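Local coordinates for protein PKS (PDB 4OQJ) that probably catalyses decarboxylative condensation of acyl chains on carrier proteins as a ketosynthase of the oxazolomycin polyketide synthase, at residues Ala569-Glu572 / His573-Cys577; Ala605-Leu608 / Ala609-Ser613; Trp680-Phe683 / His684-Glu687. All coordinates share one frame; numbering follows the deposited sequence.

Contact 1 (Ala569-Glu572 / His573-Cys577)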
loop_
_atom_site.group_PDB
_atom_site.type_symbol
_atom_site.label_atom_id
_atom_site.label_comp_id
_atom_site.label_asym_id
_atom_site.label_seq_id
_atom_site.Cartn_x
_atom_site.Cartn_y
_atom_site.Cartn_z
ATOM N N ALA A 569 46.981 -6.240 4.372
ATOM C CA ALA A 569 46.942 -6.986 3.114
ATOM C C ALA A 569 48.339 -7.090 2.510
ATOM O O ALA A 569 48.714 -8.116 1.934
ATOM C CB ALA A 569 45.979 -6.322 2.135
ATOM N N PHE A 570 49.122 -6.031 2.657
ATOM C CA PHE A 570 50.493 -6.042 2.165
ATOM C C PHE A 570 51.297 -7.063 2.943
ATOM O O PHE A 570 52.001 -7.890 2.364
ATOM C CB PHE A 570 51.134 -4.656 2.292
ATOM C CG PHE A 570 52.587 -4.615 1.893
ATOM C CD1 PHE A 570 52.948 -4.407 0.570
ATOM C CD2 PHE A 570 53.588 -4.783 2.837
ATOM C CE1 PHE A 570 54.274 -4.368 0.198
ATOM C CE2 PHE A 570 54.922 -4.747 2.472
ATOM C CZ PHE A 570 55.267 -4.534 1.149
ATOM N N ARG A 571 51.180 -6.989 4.264
ATOM C CA ARG A 571 51.931 -7.846 5.177
ATOM C C ARG A 571 51.702 -9.315 4.839
ATOM O O ARG A 571 52.655 -10.094 4.776
ATOM C CB ARG A 571 51.526 -7.541 6.627
ATOM C CG ARG A 571 52.474 -8.069 7.669
ATOM C CD ARG A 571 52.243 -7.439 9.039
ATOM N NE ARG A 571 50.837 -7.447 9.451
ATOM C CZ ARG A 571 50.068 -6.366 9.607
ATOM N NH1 ARG A 571 48.815 -6.512 10.000
ATOM N NH2 ARG A 571 50.536 -5.138 9.393
ATOM N N GLU A 572 50.443 -9.678 4.591
ATOM C CA GLU A 572 50.098 -11.047 4.200
ATOM C C GLU A 572 50.879 -11.502 2.972
ATOM O O GLU A 572 51.584 -12.508 3.013
ATOM C CB GLU A 572 48.594 -11.180 3.917
ATOM C CG GLU A 572 48.191 -12.571 3.392
ATOM C CD GLU A 572 46.773 -12.635 2.841
ATOM O OE1 GLU A 572 45.959 -11.730 3.138
ATOM O OE2 GLU A 572 46.479 -13.599 2.098
ATOM N N HIS A 573 50.741 -10.773 1.872
ATOM C CA HIS A 573 51.367 -11.184 0.614
ATOM C C HIS A 573 52.886 -11.050 0.632
ATOM O O HIS A 573 53.588 -11.781 -0.072
ATOM C CB HIS A 573 50.785 -10.379 -0.539
ATOM C CG HIS A 573 49.316 -10.594 -0.720
ATOM N ND1 HIS A 573 48.794 -11.795 -1.145
ATOM C CD2 HIS A 573 48.259 -9.777 -0.502
ATOM C CE1 HIS A 573 47.474 -11.704 -1.194
ATOM N NE2 HIS A 573 47.126 -10.492 -0.808
ATOM N N PHE A 574 53.405 -10.119 1.420
ATOM C CA PHE A 574 54.855 -9.985 1.524
ATOM C C PHE A 574 55.435 -11.203 2.245
ATOM O O PHE A 574 56.459 -11.743 1.831
ATOM C CB PHE A 574 55.241 -8.692 2.253
ATOM C CG PHE A 574 56.707 -8.355 2.152
ATOM C CD1 PHE A 574 57.613 -8.874 3.052
ATOM C CD2 PHE A 574 57.173 -7.524 1.145
ATOM C CE1 PHE A 574 58.959 -8.569 2.953
ATOM C CE2 PHE A 574 58.499 -7.217 1.039
ATOM C CZ PHE A 574 59.403 -7.739 1.945
ATOM N N ASP A 575 54.789 -11.620 3.332
ATOM C CA ASP A 575 55.221 -12.803 4.070
ATOM C C ASP A 575 55.253 -14.014 3.148
ATOM O O ASP A 575 56.233 -14.759 3.114
ATOM C CB ASP A 575 54.296 -13.079 5.259
ATOM C CG ASP A 575 54.593 -12.194 6.458
ATOM O OD1 ASP A 575 55.659 -11.536 6.481
ATOM O OD2 ASP A 575 53.761 -12.170 7.394
ATOM N N ARG A 576 54.184 -14.198 2.385
ATOM C CA ARG A 576 54.089 -15.356 1.509
ATOM C C ARG A 576 55.085 -15.265 0.357
ATOM O O ARG A 576 55.637 -16.278 -0.068
ATOM C CB ARG A 576 52.658 -15.503 0.993
ATOM C CG ARG A 576 51.655 -15.760 2.123
ATOM C CD ARG A 576 50.247 -16.065 1.624
ATOM N NE ARG A 576 49.290 -16.119 2.731
ATOM C CZ ARG A 576 49.094 -17.180 3.515
ATOM N NH1 ARG A 576 49.785 -18.305 3.329
ATOM N NH2 ARG A 576 48.198 -17.116 4.495
ATOM N N CYS A 577 55.338 -14.056 -0.132
ATOM C CA CYS A 577 56.338 -13.862 -1.177
ATOM C C CYS A 577 57.744 -14.161 -0.661
ATOM O O CYS A 577 58.563 -14.722 -1.378
ATOM C CB CYS A 577 56.291 -12.437 -1.720
ATOM S SG CYS A 577 57.554 -12.106 -2.956
#

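Contact 2 (Ala605-Leu608 / Ala609-Ser613)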
loop_
_atom_site.group_PDB
_atom_site.type_symbol
_atom_site.label_atom_id
_atom_site.label_comp_id
_atom_site.label_asym_id
_atom_site.label_seq_id
_atom_site.Cartn_x
_atom_site.Cartn_y
_atom_site.Cartn_z
ATOM N N ALA A 605 51.157 -5.449 -5.706
ATOM C CA ALA A 605 50.296 -5.910 -6.797
ATOM C C ALA A 605 49.237 -6.896 -6.311
ATOM O O ALA A 605 48.073 -6.799 -6.697
ATOM C CB ALA A 605 51.122 -6.539 -7.905
ATOM N N ARG A 606 49.630 -7.841 -5.464
ATOM C CA ARG A 606 48.668 -8.801 -4.928
ATOM C C ARG A 606 47.644 -8.123 -4.005
ATOM O O ARG A 606 46.480 -8.516 -3.965
ATOM C CB ARG A 606 49.387 -9.920 -4.174
ATOM C CG ARG A 606 50.331 -10.773 -5.024
ATOM C CD ARG A 606 49.720 -11.195 -6.355
ATOM N NE ARG A 606 48.552 -12.057 -6.188
ATOM C CZ ARG A 606 47.522 -12.115 -7.033
ATOM N NH1 ARG A 606 47.475 -11.344 -8.117
ATOM N NH2 ARG A 606 46.522 -12.944 -6.782
ATOM N N ALA A 607 48.063 -7.104 -3.264
ATOM C CA ALA A 607 47.131 -6.411 -2.386
ATOM C C ALA A 607 46.097 -5.678 -3.243
ATOM O O ALA A 607 44.910 -5.692 -2.935
ATOM C CB ALA A 607 47.862 -5.447 -1.466
ATOM N N LEU A 608 46.549 -5.064 -4.332
ATOM C CA LEU A 608 45.641 -4.389 -5.249
ATOM C C LEU A 608 44.646 -5.377 -5.822
ATOM O O LEU A 608 43.464 -5.059 -5.950
ATOM C CB LEU A 608 46.394 -3.715 -6.393
ATOM C CG LEU A 608 47.277 -2.515 -6.041
ATOM C CD1 LEU A 608 48.105 -2.131 -7.259
ATOM C CD2 LEU A 608 46.442 -1.336 -5.562
ATOM N N ALA A 609 45.134 -6.569 -6.181
ATOM C CA ALA A 609 44.284 -7.600 -6.780
ATOM C C ALA A 609 43.205 -8.024 -5.797
ATOM O O ALA A 609 42.029 -8.131 -6.162
ATOM C CB ALA A 609 45.108 -8.800 -7.213
ATOM N N GLY A 610 43.613 -8.246 -4.548
ATOM C CA GLY A 610 42.689 -8.574 -3.472
ATOM C C GLY A 610 41.631 -7.502 -3.228
ATOM O O GLY A 610 40.563 -7.783 -2.679
ATOM N N TRP A 611 41.922 -6.271 -3.631
ATOM C CA TRP A 611 40.970 -5.168 -3.499
ATOM C C TRP A 611 40.177 -4.969 -4.785
ATOM O O TRP A 611 39.454 -3.976 -4.941
ATOM C CB TRP A 611 41.709 -3.887 -3.114
ATOM C CG TRP A 611 42.220 -3.906 -1.711
ATOM C CD1 TRP A 611 41.655 -4.530 -0.636
ATOM C CD2 TRP A 611 43.411 -3.288 -1.232
ATOM N NE1 TRP A 611 42.422 -4.331 0.486
ATOM C CE2 TRP A 611 43.507 -3.566 0.147
ATOM C CE3 TRP A 611 44.418 -2.525 -1.837
ATOM C CZ2 TRP A 611 44.565 -3.114 0.933
ATOM C CZ3 TRP A 611 45.464 -2.073 -1.056
ATOM C CH2 TRP A 611 45.525 -2.366 0.316
ATOM N N GLY A 612 40.328 -5.917 -5.707
ATOM C CA GLY A 612 39.523 -5.960 -6.910
ATOM C C GLY A 612 40.155 -5.417 -8.173
ATOM O O GLY A 612 39.532 -5.440 -9.236
ATOM N N SER A 613 41.386 -4.930 -8.085
ATOM C CA SER A 613 42.038 -4.371 -9.263
ATOM C C SER A 613 42.136 -5.413 -10.357
ATOM O O SER A 613 42.440 -6.579 -10.086
ATOM C CB SER A 613 43.441 -3.863 -8.940
ATOM O OG SER A 613 44.096 -3.462 -10.135
#

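Contact 3 (Trp680-Phe683 / His684-Glu687)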
loop_
_atom_site.group_PDB
_atom_site.type_symbol
_atom_site.label_atom_id
_atom_site.label_comp_id
_atom_site.label_asym_id
_atom_site.label_seq_id
_atom_site.Cartn_x
_atom_site.Cartn_y
_atom_site.Cartn_z
ATOM N N TRP A 680 35.204 -1.734 -2.942
ATOM C CA TRP A 680 35.346 -0.888 -1.765
ATOM C C TRP A 680 34.850 -1.579 -0.500
ATOM O O TRP A 680 35.276 -1.231 0.595
ATOM C CB TRP A 680 34.612 0.423 -1.982
ATOM C CG TRP A 680 35.267 1.249 -3.010
ATOM C CD1 TRP A 680 34.788 1.535 -4.246
ATOM C CD2 TRP A 680 36.547 1.897 -2.908
ATOM N NE1 TRP A 680 35.679 2.335 -4.921
ATOM C CE2 TRP A 680 36.771 2.567 -4.122
ATOM C CE3 TRP A 680 37.524 1.973 -1.905
ATOM C CZ2 TRP A 680 37.936 3.301 -4.373
ATOM C CZ3 TRP A 680 38.679 2.710 -2.150
ATOM C CH2 TRP A 680 38.875 3.359 -3.375
ATOM N N THR A 681 33.972 -2.568 -0.649
ATOM C CA THR A 681 33.526 -3.340 0.504
ATOM C C THR A 681 34.680 -4.141 1.067
ATOM O O THR A 681 34.919 -4.139 2.283
ATOM C CB THR A 681 32.356 -4.279 0.154
ATOM O OG1 THR A 681 31.229 -3.485 -0.207
ATOM C CG2 THR A 681 31.977 -5.145 1.348
ATOM N N VAL A 682 35.422 -4.809 0.191
ATOM C CA VAL A 682 36.597 -5.546 0.645
ATOM C C VAL A 682 37.653 -4.576 1.175
ATOM O O VAL A 682 38.316 -4.837 2.181
ATOM C CB VAL A 682 37.208 -6.407 -0.482
ATOM C CG1 VAL A 682 38.460 -7.125 0.018
ATOM C CG2 VAL A 682 36.191 -7.420 -0.982
ATOM N N PHE A 683 37.820 -3.452 0.490
ATOM C CA PHE A 683 38.818 -2.476 0.899
ATOM C C PHE A 683 38.621 -1.996 2.343
ATOM O O PHE A 683 39.596 -1.796 3.070
ATOM C CB PHE A 683 38.785 -1.280 -0.042
ATOM C CG PHE A 683 39.867 -0.289 0.215
ATOM C CD1 PHE A 683 41.178 -0.572 -0.144
ATOM C CD2 PHE A 683 39.582 0.923 0.810
ATOM C CE1 PHE A 683 42.184 0.340 0.086
ATOM C CE2 PHE A 683 40.593 1.850 1.045
ATOM C CZ PHE A 683 41.890 1.554 0.679
ATOM N N HIS A 684 37.361 -1.803 2.743
ATOM C CA HIS A 684 37.031 -1.279 4.080
ATOM C C HIS A 684 36.678 -2.366 5.111
ATOM O O HIS A 684 36.332 -2.048 6.248
ATOM C CB HIS A 684 35.874 -0.277 3.966
ATOM C CG HIS A 684 36.272 1.023 3.342
ATOM N ND1 HIS A 684 37.059 1.953 3.995
ATOM C CD2 HIS A 684 36.029 1.541 2.114
ATOM C CE1 HIS A 684 37.265 2.988 3.202
ATOM N NE2 HIS A 684 36.655 2.760 2.051
ATOM N N GLN A 685 36.778 -3.634 4.710
ATOM C CA GLN A 685 36.534 -4.798 5.585
ATOM C C GLN A 685 37.024 -4.682 7.028
ATOM O O GLN A 685 36.247 -4.806 7.975
ATOM C CB GLN A 685 37.217 -6.032 4.998
ATOM C CG GLN A 685 36.311 -7.034 4.366
ATOM C CD GLN A 685 37.094 -8.126 3.654
ATOM O OE1 GLN A 685 38.311 -8.253 3.829
ATOM N NE2 GLN A 685 36.402 -8.915 2.844
ATOM N N GLY A 686 38.329 -4.478 7.184
ATOM C CA GLY A 686 38.972 -4.611 8.478
ATOM C C GLY A 686 38.644 -3.547 9.511
ATOM O O GLY A 686 39.260 -3.517 10.583
ATOM N N GLU A 687 37.683 -2.678 9.199
ATOM C CA GLU A 687 37.356 -1.566 10.078
ATOM C C GLU A 687 35.850 -1.371 10.191
ATOM O O GLU A 687 35.098 -1.775 9.307
ATOM C CB GLU A 687 38.024 -0.276 9.582
ATOM C CG GLU A 687 37.837 0.021 8.096
ATOM C CD GLU A 687 38.599 1.262 7.650
ATOM O OE1 GLU A 687 39.202 1.936 8.515
ATOM O OE2 GLU A 687 38.598 1.562 6.437
HETATM O O HOH W 1 40.768 1.003 4.486
HETATM O O HOH W 2 40.118 -3.044 5.598
#

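Contact 1 (Ala569-Glu572 / His573-Cys577)
Phe570 and Phe574, one helical turn apart, both carry CG anti to the backbone N (chi1 176° and -168°), and the two rings therefore leave the helix side by side and point the same way. The planes are tilted by 29° and the rings are offset, centroids 5.4 Å from each other, which leaves little face-on overlap. The touch is made at the rims, Phe570 CZ lying 3.5 Å from Phe574 CD2, while CB of Phe574 sits over one face of the Phe570 ring. Beneath the pair the Phe574 N-H reaches Phe570 O at 2.8 Å. This is the i to i+4 pairing of an alpha-helix, helix 568-581, whose amphipathic character sorts the side chains. The phenylalanines form its buried face: Phe570 packs on Ala603 and Thr604 of helix 594-610 and on Leu563 and Tyr564 of helix 557-566, and Phe574 on Leu588 and Leu589 of helix 585-590. Large flat hydrocarbons suit a seam shared by several helices. Glu572 and Arg576 lie on the exposed side. They meet in a long salt bridge, Glu572 OE2 to Arg576 NE 3.8 Å, with carboxylate and guanidinium planes almost perpendicular, a weak pairing of two exposed, long side chains. The Glu572 carboxylate also rides above one face of the His573 imidazole, offset toward its rim, and could favour a positive charge there. His573, which packs on Arg606 of helix 594-610, lays CD2 3.0 Å from Ala569 O, while its backbone N-H makes a weak bond of 3.3 Å to the same oxygen. Asp575 N gives Arg571 O a firmer bond of 3.0 Å, and the Arg571 guanidinium turns back to the carbonyl of Tyr564.

Contact 2 (Ala605-Leu608 / Ala609-Ser613)
Ala609 is met first by the last regular turns of helix 594-610: its N-H bonds to Ala605 O at 3.0 Å, and its methyl lies 3.6 Å from Arg606 NH1. The arginine reaches it because its chain bends twice, at chi2 (-46°) and chi3 (-64°), turning the guanidinium toward the C-terminal end of the helix, where it meets the small Ala609 methyl obliquely. Gly610 continues the helical pattern with a bond of 2.9 Å from its N to Arg606 O. At Trp611 the regular i to i+4 pattern ends. The Trp611 N-H is divided between two weak bonds, to Ala607 O and to Leu608 O, and the indole, its CG beside the backbone N, swings back so that Ala607 O lies over one face, 3.1 Å above the plane and offset toward the rim. The small Ala607 methyl lies beside the six-membered ring, CB 4.2 Å from Trp611 CZ3. Gly612 is the C-prime residue of a Schellman motif that ends the helix. It has positive phi (100°), and at its backbone angles a beta carbon would be jammed against the preceding carbonyl oxygen, which accounts for glycine. The motif's two bonds run from Gly612 N to Ala609 O at 2.8 Å and from Ser613 N to Leu608 O at 3.0 Å. The second, 6→1 bond draws Ser613 back over the last turn, with its CB 3.9 Å from Leu608 CB. Ser613 turns OG to Asp676 and to the N-H of Ala615, a use for a short hydroxyl just after a helix. Leu608 and Trp611 both pack against Ile668 of helix 660-673, where a branched aliphatic chain and a broad indole fill the hydrophobic interface, and the Trp611 backbone is hydrogen-bonded to that of Asp679.

Contact 3 (Trp680-Phe683 / His684-Glu687)
His684 closes the short helix 680-684 with an N-H bond of 3.0 Å to Trp680 O; Gln685 N to Val682 O is then an i to i+3 bond, as at the end of a helix, and a type I turn from His684 to Glu687 follows. The central side-chain pair is an edge-to-face (T-shaped) stack: the edge of Phe683 is directed at the face of His684, with planes at 90° and CD2 of Phe683 3.7 Å above the imidazole plane. A second hold comes from within the turn, where His684 ND1 donates to Glu687 OE2 at 2.9 Å, the carboxylate oxygen lying near the ring plane and being met on its anti side. Aromatic ring and carboxylate together fix the imidazole's rotation, a double task for which histidine is well suited. The Glu687 carboxylate would also tend to stabilise a protonated ring. Water 1 donates to that same OE2 and, weakly, to Phe683 O; water 2 joins Phe683 O to Gly686 N, satisfying groups where the helix has run out. On the outer side the extended Gln685 amide lies alongside Val682. Glu687 OE1 also forms a salt bridge with Arg465, Trp680 touches both strand 465-471 and helix 496-505, and Phe683 lies on Leu665 and Ile668 of helix 660-673.

How the contacts relate
The three contacts form a chain of neighbours with contact 2 in the middle. Its centre lies about 12 Å from the centre of each of the other two, whereas contacts 1 and 3 do not touch, their nearest atoms being about 8 Å apart. Trp611 is the shared element: CZ2 meets Ala569 CB of contact 1 at 3.7 Å, and CD2 lies 3.7 Å from Phe683 CD1 of contact 3, in an edge-to-face pair of rings. Contact 1 also presses His573 CG to 3.5 Å from Arg606 CB, and Gly610 O rests against Val682 CG1. Neither Ser292 nor Lys294, which bind potassium, belongs to any of these segments.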